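Local coordinates for protein cytochrome c, putative (Shewanella oneidensis, PDB 1SP3) that serves as an octaheme c-type cytochrome of respiration that probably works as an oxidoreductase, reducing tetrathionate, at residues 10-13 and 17-20; 71-76 and 349-354. All coordinates share one frame; numbering follows the deposited sequence.

Interaction 1 of 2, residues 10-13 and 17-20; sequences GPFT and EVTT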
loop_
_atom_site.group_PDB
_atom_site.type_symbol
_atom_site.label_atom_id
_atom_site.label_comp_id
_atom_site.label_asym_id
_atom_site.label_seq_id
_atom_site.Cartn_x
_atom_site.Cartn_y
_atom_site.Cartn_z
ATOM N N GLY A 10 14.424 19.089 26.539
ATOM C CA GLY A 10 15.598 18.426 25.965
ATOM C C GLY A 10 16.871 19.133 26.410
ATOM O O GLY A 10 17.041 19.244 27.625
ATOM N N PRO A 11 17.771 19.599 25.509
ATOM C CA PRO A 11 18.152 19.025 24.198
ATOM C C PRO A 11 17.963 17.530 23.891
ATOM O O PRO A 11 18.237 16.693 24.733
ATOM C CB PRO A 11 19.652 19.361 24.134
ATOM C CG PRO A 11 19.731 20.703 24.922
ATOM C CD PRO A 11 18.402 20.928 25.658
ATOM N N PHE A 12 17.536 17.216 22.667
ATOM C CA PHE A 12 17.450 15.810 22.192
ATOM C C PHE A 12 18.302 15.733 20.933
ATOM O O PHE A 12 18.178 16.591 20.049
ATOM C CB PHE A 12 15.993 15.413 21.826
ATOM C CG PHE A 12 15.013 15.543 22.958
ATOM C CD1 PHE A 12 13.991 16.496 22.915
ATOM C CD2 PHE A 12 15.118 14.730 24.071
ATOM C CE1 PHE A 12 13.067 16.621 23.997
ATOM C CE2 PHE A 12 14.208 14.844 25.121
ATOM C CZ PHE A 12 13.188 15.794 25.087
ATOM N N THR A 13 19.183 14.746 20.825
ATOM C CA THR A 13 19.921 14.698 19.555
ATOM C C THR A 13 19.484 13.533 18.691
ATOM O O THR A 13 19.749 13.548 17.506
ATOM C CB THR A 13 21.492 14.874 19.677
ATOM O OG1 THR A 13 22.059 13.741 20.328
ATOM C CG2 THR A 13 21.882 16.095 20.622
ATOM N N GLU A 17 16.083 9.169 22.100
ATOM C CA GLU A 17 16.121 10.052 23.286
ATOM C C GLU A 17 14.809 10.784 23.537
ATOM O O GLU A 17 14.458 11.117 24.692
ATOM C CB GLU A 17 17.098 11.160 23.045
ATOM C CG GLU A 17 18.491 10.867 23.478
ATOM C CD GLU A 17 19.366 12.040 23.088
ATOM O OE1 GLU A 17 19.363 13.019 23.829
ATOM O OE2 GLU A 17 19.974 12.015 22.010
ATOM N N VAL A 18 14.161 11.171 22.435
ATOM C CA VAL A 18 12.835 11.703 22.562
ATOM C C VAL A 18 11.955 10.616 23.100
ATOM O O VAL A 18 11.225 10.855 24.043
ATOM C CB VAL A 18 12.269 12.301 21.280
ATOM C CG1 VAL A 18 10.814 12.785 21.502
ATOM C CG2 VAL A 18 13.143 13.505 20.826
ATOM N N THR A 19 12.053 9.415 22.529
ATOM C CA THR A 19 11.089 8.383 22.862
ATOM C C THR A 19 11.293 7.989 24.298
ATOM O O THR A 19 10.313 7.656 25.002
ATOM C CB THR A 19 11.222 7.106 21.975
ATOM O OG1 THR A 19 10.768 7.415 20.683
ATOM C CG2 THR A 19 10.188 5.997 22.412
ATOM N N THR A 20 12.562 7.900 24.700
ATOM C CA THR A 20 12.806 7.537 26.074
ATOM C C THR A 20 12.203 8.503 27.108
ATOM O O THR A 20 11.713 8.056 28.169
ATOM C CB THR A 20 14.249 6.902 26.409
ATOM O OG1 THR A 20 14.895 7.537 27.534
ATOM C CG2 THR A 20 15.184 6.890 25.341
#
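The carboxylate of E17, in the first turn of helix 15-34, reaches back to T13 in the loop just before it, a polar contact at the N-terminal end of the helix that carries a CXXCH heme-attachment motif. OE2 takes two bonds from this one residue: T13 N donates over 3.1 Å, approaching from above the carboxylate plane, and the T13 hydroxyl OG1 donates to the syn lone pair of E17 OE2 at 3.2 Å. T14 OG1 bonds to the same oxygen. A weak bond from T13 N to E17 OE1 (3.5 Å) adds to the grip. Beyond CG the E17 chain runs extended (chi2 176°), which carries the carboxylate out to the loop.

Next to these bonds, F12 packs on V18. The methyl CG2 of V18 sits at the base of the ring, 3.5 Å from F12 CG, and V18 CA lies over one face, offset toward the rim. V18 also borders a heme c and belongs to the same helix as the CXXCH cysteines C22 and C25.

Further out, L124 and A125 of helix 124-129 touch F12. The cis peptide bond before P11 turns the chain back, and G10 CA stands 3.6 Å above the centre of the opposite face of the F12 ring.

Interaction 2 of 2, residues 71-76 and 349-354; sequences EPRCTS and KTYGKG. With HEC (heme c), chain D.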
loop_
_atom_site.group_PDB
_atom_site.type_symbol
_atom_site.label_atom_id
_atom_site.label_comp_id
_atom_site.label_asym_id
_atom_site.label_seq_id
_atom_site.Cartn_x
_atom_site.Cartn_y
_atom_site.Cartn_z
ATOM N N GLU A 71 16.725 -2.430 3.934
ATOM C CA GLU A 71 15.972 -1.832 5.012
ATOM C C GLU A 71 16.176 -0.306 5.235
ATOM O O GLU A 71 15.181 0.378 5.488
ATOM C CB GLU A 71 16.095 -2.652 6.302
ATOM C CG GLU A 71 15.472 -4.032 6.152
ATOM C CD GLU A 71 16.520 -5.114 5.821
ATOM O OE1 GLU A 71 17.447 -4.886 5.009
ATOM O OE2 GLU A 71 16.421 -6.199 6.403
ATOM N N PRO A 72 17.415 0.220 5.210
ATOM C CA PRO A 72 17.643 1.656 5.494
ATOM C C PRO A 72 16.899 2.649 4.616
ATOM O O PRO A 72 16.582 3.781 5.079
ATOM C CB PRO A 72 19.168 1.844 5.296
ATOM C CG PRO A 72 19.762 0.527 5.571
ATOM C CD PRO A 72 18.701 -0.516 5.064
ATOM N N ARG A 73 16.657 2.277 3.370
ATOM C CA ARG A 73 15.797 3.041 2.522
ATOM C C ARG A 73 14.310 2.765 2.894
ATOM O O ARG A 73 13.526 3.657 2.820
ATOM C CB ARG A 73 16.076 2.819 1.000
ATOM C CG ARG A 73 15.920 4.125 0.119
ATOM C CD ARG A 73 15.272 3.897 -1.342
ATOM N NE ARG A 73 14.816 5.126 -2.067
ATOM C CZ ARG A 73 14.073 5.137 -3.209
ATOM N NH1 ARG A 73 13.734 6.286 -3.778
ATOM N NH2 ARG A 73 13.657 4.013 -3.786
ATOM N N CYS A 74 13.914 1.576 3.299
ATOM C CA CYS A 74 12.466 1.329 3.427
ATOM C C CYS A 74 11.865 1.747 4.751
ATOM O O CYS A 74 10.686 2.153 4.824
ATOM C CB CYS A 74 12.149 -0.116 3.048
ATOM S SG CYS A 74 13.205 -0.537 1.596
ATOM N N THR A 75 12.673 1.679 5.801
ATOM C CA THR A 75 12.152 1.923 7.140
ATOM C C THR A 75 12.118 3.402 7.526
ATOM O O THR A 75 11.751 3.765 8.675
ATOM C CB THR A 75 12.887 1.064 8.205
ATOM O OG1 THR A 75 14.269 1.435 8.227
ATOM C CG2 THR A 75 12.824 -0.560 7.927
ATOM N N SER A 76 12.451 4.276 6.585
ATOM C CA SER A 76 12.050 5.691 6.678
ATOM C C SER A 76 10.556 5.788 6.771
ATOM O O SER A 76 10.037 6.874 7.133
ATOM C CB SER A 76 12.417 6.442 5.361
ATOM O OG SER A 76 12.584 5.479 4.290
ATOM N N LYS A 349 19.301 -7.005 -3.651
ATOM C CA LYS A 349 19.755 -5.833 -2.982
ATOM C C LYS A 349 19.835 -4.668 -3.992
ATOM O O LYS A 349 20.582 -4.736 -4.963
ATOM C CB LYS A 349 21.134 -6.128 -2.291
ATOM C CG LYS A 349 21.768 -4.865 -1.573
ATOM C CD LYS A 349 23.017 -5.350 -0.801
ATOM C CE LYS A 349 23.498 -4.377 0.241
ATOM N NZ LYS A 349 22.715 -4.422 1.474
ATOM N N THR A 350 19.036 -3.618 -3.812
ATOM C CA THR A 350 19.135 -2.500 -4.712
ATOM C C THR A 350 19.840 -1.401 -4.000
ATOM O O THR A 350 20.598 -0.663 -4.606
ATOM C CB THR A 350 17.748 -1.973 -5.132
ATOM O OG1 THR A 350 16.991 -1.661 -3.956
ATOM C CG2 THR A 350 16.921 -3.021 -5.975
ATOM N N TYR A 351 19.605 -1.292 -2.704
ATOM C CA TYR A 351 20.138 -0.190 -1.925
ATOM C C TYR A 351 21.501 -0.545 -1.309
ATOM O O TYR A 351 21.728 -1.676 -0.901
ATOM C CB TYR A 351 19.166 0.178 -0.787
ATOM C CG TYR A 351 19.718 1.299 0.052
ATOM C CD1 TYR A 351 19.757 2.591 -0.474
ATOM C CD2 TYR A 351 20.291 1.065 1.327
ATOM C CE1 TYR A 351 20.304 3.650 0.253
ATOM C CE2 TYR A 351 20.831 2.121 2.087
ATOM C CZ TYR A 351 20.825 3.406 1.538
ATOM O OH TYR A 351 21.341 4.514 2.210
ATOM N N GLY A 352 22.392 0.428 -1.191
ATOM C CA GLY A 352 23.596 0.266 -0.355
ATOM C C GLY A 352 24.777 -0.467 -1.046
ATOM O O GLY A 352 24.757 -0.690 -2.267
ATOM N N LYS A 353 25.768 -0.874 -0.269
ATOM C CA LYS A 353 27.000 -1.492 -0.787
ATOM C C LYS A 353 26.799 -2.835 -1.545
ATOM O O LYS A 353 26.230 -3.793 -1.007
ATOM C CB LYS A 353 28.024 -1.684 0.365
ATOM C CG LYS A 353 29.107 -0.560 0.428
ATOM C CD LYS A 353 29.205 0.116 1.869
ATOM C CE LYS A 353 30.486 1.039 1.984
ATOM N NZ LYS A 353 30.814 1.641 3.347
ATOM N N GLY A 354 27.250 -2.888 -2.792
ATOM C CA GLY A 354 26.978 -4.062 -3.623
ATOM C C GLY A 354 25.621 -4.052 -4.337
ATOM O O GLY A 354 25.436 -4.725 -5.366
HETATM FE FE HEC D . 6.749 0.279 1.218
HETATM C CHA HEC D . 3.792 -1.551 1.728
HETATM C CHB HEC D . 8.240 -2.540 -0.109
HETATM C CHC HEC D . 9.728 1.937 0.942
HETATM C CHD HEC D . 5.287 3.124 2.346
HETATM N NA HEC D . 6.132 -1.719 0.823
HETATM C C1A HEC D . 4.869 -2.254 1.124
HETATM C C2A HEC D . 4.880 -3.653 0.698
HETATM C C3A HEC D . 6.114 -3.946 0.193
HETATM C C4A HEC D . 6.916 -2.716 0.268
HETATM C CMA HEC D . 6.557 -5.362 -0.381
HETATM C CAA HEC D . 3.649 -4.634 0.795
HETATM C CBA HEC D . 2.996 -4.834 -0.599
HETATM C CGA HEC D . 2.695 -3.469 -1.274
HETATM O O1A HEC D . 3.468 -3.087 -2.203
HETATM O O2A HEC D . 1.725 -2.665 -0.922
HETATM N NB HEC D . 8.634 -0.171 0.554
HETATM C C1B HEC D . 9.029 -1.448 0.092
HETATM C C2B HEC D . 10.448 -1.433 -0.184
HETATM C C3B HEC D . 10.854 -0.164 0.078
HETATM C C4B HEC D . 9.710 0.617 0.561
HETATM C CMB HEC D . 11.237 -2.667 -0.734
HETATM C CAB HEC D . 12.280 0.434 -0.022
HETATM C CBB HEC D . 13.160 0.055 -1.013
HETATM N NC HEC D . 7.420 2.283 1.558
HETATM C C1C HEC D . 8.695 2.726 1.377
HETATM C C2C HEC D . 8.738 4.123 1.704
HETATM C C3C HEC D . 7.463 4.488 2.083
HETATM C C4C HEC D . 6.624 3.296 2.007
HETATM C CMC HEC D . 10.057 4.950 1.619
HETATM C CAC HEC D . 6.952 5.911 2.539
HETATM C CBC HEC D . 7.039 7.076 1.801
HETATM N ND HEC D . 4.800 0.739 1.909
HETATM C C1D HEC D . 4.520 1.983 2.430
HETATM C C2D HEC D . 3.175 1.863 3.040
HETATM C C3D HEC D . 2.692 0.418 2.864
HETATM C C4D HEC D . 3.777 -0.217 2.146
HETATM C CMD HEC D . 2.401 2.984 3.735
HETATM C CAD HEC D . 1.305 -0.210 3.289
HETATM C CBD HEC D . 0.350 -0.008 2.107
HETATM C CGD HEC D . -1.123 -0.360 2.417
HETATM O O1D HEC D . -1.963 0.297 1.758
HETATM O O2D HEC D . -1.559 -1.264 3.244
#
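The backbone N-H groups of Y351 and T350 both bond to OD1 of N70, so that a single side-chain oxygen ties the loop 349-354 to the residue preceding helix 71-74, whose last residue, C74, opens the CXXCH motif that carries a heme c. K349 NZ adds a further bond to the same region, at the carbonyl oxygen of S69.

On this tether Y351 lays its ring against the helix. With CG anti to the backbone N (chi1 179°), the ring is directed at P72 and R73. CB of R73 comes over one face, 4.2 Å from the ring centroid and 22° off the normal, a CH-pi contact displaced toward the CG-CD1 side. P72 meets the other side of the ring's outline: its CB is 3.6 Å from Y351 CE2 and its CG 4.0 Å from the same carbon, an oblique apolar approach. The R73 chain then bends at chi2 and leads away from the loop.

Within the helix, E71 O accepts T75 N at 2.8 Å and, weakly, C74 N. C74 lies in this turn, at the porphyrin edge beside the CAB substituent; C77 is the second cysteine of the motif, and K56 is bound to the same heme, consistent with the unusual ligation of this enzyme. S76 OG lies 3.7 Å from HEC CMC, a methyl carbon of the heme. C74 SG is covalently bonded to HEC CAB, modelled at 2.1 Å.

Each contact has one segment beside a CXXCH heme-attachment site in the N-terminal part of the multiheme chain, yet they lie beside different hemes and do not touch: their centres are 26 Å apart and their nearest atoms about 13 Å. Interaction 1 is local, joining a loop to the helix that directly follows it; the side chain of V18 is about 4 Å from a heme c and about 4 Å from that of C22. Interaction 2 joins segments whose nearest ends are 273 residues apart, bringing the loop before helix 356-359 against the segment bonded to another heme. R73 there is about 13 Å from a further heme, measured from its side chain.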